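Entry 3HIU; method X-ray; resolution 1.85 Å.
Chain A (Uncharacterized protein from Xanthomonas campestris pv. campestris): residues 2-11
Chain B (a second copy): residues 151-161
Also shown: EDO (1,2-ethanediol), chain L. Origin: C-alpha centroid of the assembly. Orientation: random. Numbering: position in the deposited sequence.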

# COMPACT_ATOMS: atom_id res chain seq x y z
N GLN A 2 28.26 -10.64 3.44
CA GLN A 2 26.91 -10.88 2.92
C GLN A 2 25.87 -10.03 3.65
O GLN A 2 24.85 -9.64 3.08
CB GLN A 2 26.54 -12.37 3.01
CG GLN A 2 25.06 -12.67 2.71
CD GLN A 2 24.66 -12.35 1.27
OE1 GLN A 2 23.59 -11.80 1.02
NE2 GLN A 2 25.53 -12.70 0.32
N SER A 3 26.14 -9.78 4.93
CA SER A 3 25.36 -8.82 5.68
C SER A 3 25.39 -7.51 4.91
O SER A 3 24.34 -6.91 4.67
CB SER A 3 25.93 -8.64 7.09
OG SER A 3 27.27 -8.15 7.05
N ARG A 4 26.58 -7.09 4.49
CA ARG A 4 26.71 -5.83 3.75
C ARG A 4 25.99 -5.84 2.41
O ARG A 4 25.41 -4.84 2.00
CB ARG A 4 28.17 -5.44 3.53
CG ARG A 4 28.31 -4.31 2.52
CD ARG A 4 29.73 -3.83 2.34
NE ARG A 4 30.23 -3.13 3.52
CZ ARG A 4 31.35 -2.40 3.53
NH1 ARG A 4 32.08 -2.27 2.43
NH2 ARG A 4 31.74 -1.80 4.65
N GLU A 5 26.04 -6.99 1.73
CA GLU A 5 25.50 -7.08 0.38
C GLU A 5 23.99 -7.30 0.30
O GLU A 5 23.39 -7.11 -0.76
CB GLU A 5 26.26 -8.13 -0.43
CG GLU A 5 27.75 -7.81 -0.57
CD GLU A 5 28.01 -6.37 -1.00
OE1 GLU A 5 27.25 -5.85 -1.86
OE2 GLU A 5 28.97 -5.76 -0.49
N ARG A 6 23.37 -7.69 1.41
CA ARG A 6 21.92 -7.68 1.50
C ARG A 6 21.48 -6.26 1.84
O ARG A 6 20.51 -5.76 1.28
CB ARG A 6 21.41 -8.65 2.56
CG ARG A 6 19.91 -8.52 2.85
CD ARG A 6 19.08 -8.90 1.64
NE ARG A 6 19.34 -10.29 1.25
CZ ARG A 6 19.05 -10.80 0.06
NH1 ARG A 6 19.32 -12.07 -0.20
NH2 ARG A 6 18.49 -10.04 -0.87
N LEU A 7 22.20 -5.61 2.75
CA LEU A 7 21.93 -4.23 3.11
C LEU A 7 22.03 -3.36 1.86
O LEU A 7 21.15 -2.55 1.58
CB LEU A 7 22.89 -3.73 4.21
CG LEU A 7 22.85 -2.23 4.57
CD1 LEU A 7 21.45 -1.83 4.93
CD2 LEU A 7 23.79 -1.89 5.71
N VAL A 8 23.10 -3.55 1.09
CA VAL A 8 23.27 -2.82 -0.16
C VAL A 8 22.14 -3.15 -1.14
O VAL A 8 21.61 -2.26 -1.82
CB VAL A 8 24.63 -3.08 -0.83
CG1 VAL A 8 24.65 -2.53 -2.23
CG2 VAL A 8 25.75 -2.47 -0.00
N LYS A 9 21.76 -4.42 -1.21
CA LYS A 9 20.69 -4.84 -2.11
C LYS A 9 19.34 -4.16 -1.83
O LYS A 9 18.69 -3.68 -2.76
CB LYS A 9 20.52 -6.36 -2.09
CG LYS A 9 19.65 -6.84 -3.23
CD LYS A 9 18.79 -8.02 -2.82
CE LYS A 9 17.62 -8.20 -3.78
NZ LYS A 9 16.56 -7.15 -3.64
N TRP A 10 18.93 -4.13 -0.56
CA TRP A 10 17.68 -3.48 -0.16
C TRP A 10 17.81 -1.96 -0.19
O TRP A 10 16.83 -1.25 -0.40
CB TRP A 10 17.20 -3.97 1.21
CG TRP A 10 16.81 -5.40 1.19
CD1 TRP A 10 16.58 -6.15 0.09
CD2 TRP A 10 16.54 -6.25 2.32
NE1 TRP A 10 16.22 -7.43 0.45
CE2 TRP A 10 16.18 -7.52 1.82
CE3 TRP A 10 16.59 -6.06 3.70
CZ2 TRP A 10 15.87 -8.59 2.65
CZ3 TRP A 10 16.28 -7.14 4.53
CH2 TRP A 10 15.93 -8.38 3.99
N LEU A 11 19.02 -1.45 0.02
CA LEU A 11 19.28 -0.03 -0.19
C LEU A 11 19.09 0.36 -1.66
O LEU A 11 18.52 1.42 -1.96
CB LEU A 11 20.70 0.34 0.28
CG LEU A 11 20.91 0.56 1.77
CD1 LEU A 11 22.37 0.84 2.06
CD2 LEU A 11 20.04 1.70 2.26
N ILE B 151 9.98 -12.31 10.43
CA ILE B 151 10.15 -12.87 9.10
C ILE B 151 11.40 -12.34 8.44
O ILE B 151 12.14 -13.09 7.80
CB ILE B 151 8.98 -12.56 8.20
CG1 ILE B 151 7.71 -13.22 8.76
CG2 ILE B 151 9.28 -13.06 6.80
CD1 ILE B 151 6.43 -12.80 8.05
N VAL B 152 11.64 -11.04 8.60
CA VAL B 152 12.85 -10.41 8.08
C VAL B 152 14.12 -10.98 8.72
O VAL B 152 15.06 -11.38 8.03
CB VAL B 152 12.81 -8.88 8.28
CG1 VAL B 152 14.15 -8.28 7.91
CG2 VAL B 152 11.71 -8.28 7.44
N VAL B 153 14.13 -11.00 10.04
CA VAL B 153 15.27 -11.47 10.80
C VAL B 153 15.61 -12.91 10.45
O VAL B 153 16.74 -13.22 10.07
CB VAL B 153 15.00 -11.36 12.28
CG1 VAL B 153 16.07 -12.09 13.07
CG2 VAL B 153 14.93 -9.89 12.67
N ALA B 154 14.62 -13.79 10.56
CA ALA B 154 14.82 -15.19 10.24
C ALA B 154 15.37 -15.33 8.83
O ALA B 154 16.20 -16.19 8.56
CB ALA B 154 13.53 -15.97 10.39
N PHE B 155 14.90 -14.48 7.93
CA PHE B 155 15.39 -14.53 6.57
C PHE B 155 16.89 -14.26 6.57
O PHE B 155 17.69 -14.98 5.95
CB PHE B 155 14.69 -13.51 5.68
CG PHE B 155 15.31 -13.39 4.32
CD1 PHE B 155 14.89 -14.20 3.28
CD2 PHE B 155 16.36 -12.50 4.10
CE1 PHE B 155 15.49 -14.11 2.04
CE2 PHE B 155 16.96 -12.41 2.87
CZ PHE B 155 16.53 -13.21 1.83
N LEU B 156 17.26 -13.20 7.29
CA LEU B 156 18.65 -12.76 7.33
C LEU B 156 19.56 -13.84 7.93
O LEU B 156 20.52 -14.26 7.28
CB LEU B 156 18.77 -11.43 8.10
CG LEU B 156 18.08 -10.22 7.46
CD1 LEU B 156 18.12 -8.99 8.37
CD2 LEU B 156 18.69 -9.91 6.09
N GLU B 157 19.23 -14.29 9.14
CA GLU B 157 20.00 -15.30 9.86
C GLU B 157 20.14 -16.58 9.06
O GLU B 157 21.18 -17.23 9.10
CB GLU B 157 19.33 -15.60 11.20
CG GLU B 157 19.28 -14.40 12.12
CD GLU B 157 18.47 -14.66 13.38
OE1 GLU B 157 17.51 -15.45 13.32
OE2 GLU B 157 18.81 -14.06 14.43
N ARG B 158 19.07 -16.93 8.35
CA ARG B 158 19.05 -18.11 7.48
C ARG B 158 19.95 -17.92 6.26
O ARG B 158 20.74 -18.81 5.91
CB ARG B 158 17.60 -18.39 7.05
CG ARG B 158 17.35 -19.72 6.38
CD ARG B 158 15.83 -19.96 6.17
NE ARG B 158 15.20 -20.60 7.32
CZ ARG B 158 14.21 -20.08 8.05
NH1 ARG B 158 13.70 -18.89 7.75
NH2 ARG B 158 13.73 -20.78 9.08
N GLU B 159 19.85 -16.76 5.62
CA GLU B 159 20.61 -16.46 4.41
C GLU B 159 22.12 -16.52 4.60
O GLU B 159 22.84 -17.12 3.80
CB GLU B 159 20.22 -15.09 3.85
CG GLU B 159 21.35 -14.39 3.12
CD GLU B 159 20.86 -13.43 2.07
OE1 GLU B 159 20.74 -12.22 2.37
OE2 GLU B 159 20.59 -13.88 0.94
N GLN B 160 22.60 -15.89 5.67
CA GLN B 160 24.03 -15.78 5.94
C GLN B 160 24.51 -16.87 6.90
O GLN B 160 25.53 -16.71 7.58
CB GLN B 160 24.35 -14.39 6.50
CG GLN B 160 23.41 -13.95 7.62
CD GLN B 160 23.96 -12.82 8.47
OE1 GLN B 160 24.74 -11.99 8.01
NE2 GLN B 160 23.54 -12.79 9.73
N LEU B 161 23.78 -17.98 6.95
CA LEU B 161 24.03 -19.00 7.97
C LEU B 161 25.45 -19.56 7.90
O LEU B 161 26.15 -19.62 8.92
CB LEU B 161 23.01 -20.12 7.86
CG LEU B 161 22.75 -20.92 9.14
CD1 LEU B 161 22.52 -20.00 10.32
CD2 LEU B 161 21.55 -21.84 8.95
C1 EDO L . 14.77 -16.03 15.44
O1 EDO L . 15.34 -16.06 14.13
C2 EDO L . 15.85 -15.78 16.49
O2 EDO L . 16.88 -14.96 15.92

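Two helices from separate copies of the protein meet here, with their axes 11.3 Å apart at closest approach and their directions at 135°. The gap is filled by side chains.

Along chain B, Val152(B) comes first. Its CG1 lies 4.2 Å from CZ3 of Trp10(A), an apolar contact on the six-membered ring of the indole.

Phe155(B) points toward chain A and meets two residues. Its CE2 is 4.0 Å from CZ2 of Trp10(A); the two six-membered rings are oblique, with planes at 34°. The same CE2 sits 3.6 Å from NE of Arg6(A), over one face of the guanidinium, while NE lies near the plane of the phenyl ring.

Leu156(B) starts sideways, but its end comes nearer. CD2 is 3.8 Å from CH2 of Trp10(A) and 3.7 Å from CG of Arg6(A), so it packs against both.

Glu159(B) forms the salt bridge of the contact. Its carboxylate receives two hydrogen bonds from Arg6(A): NE to OE1 at 2.6 Å and NH1 to OE2 at 2.5 Å, the latter very short. The acid lies at the guanidinium edge, which leaves a face free for Phe155(B).

Gln160(B), just past the helix, closes the contact. Its CB is 4.2 Å from CG of Gln2(A), and its OE1 is 3.7 Å from CB of Ser3(A).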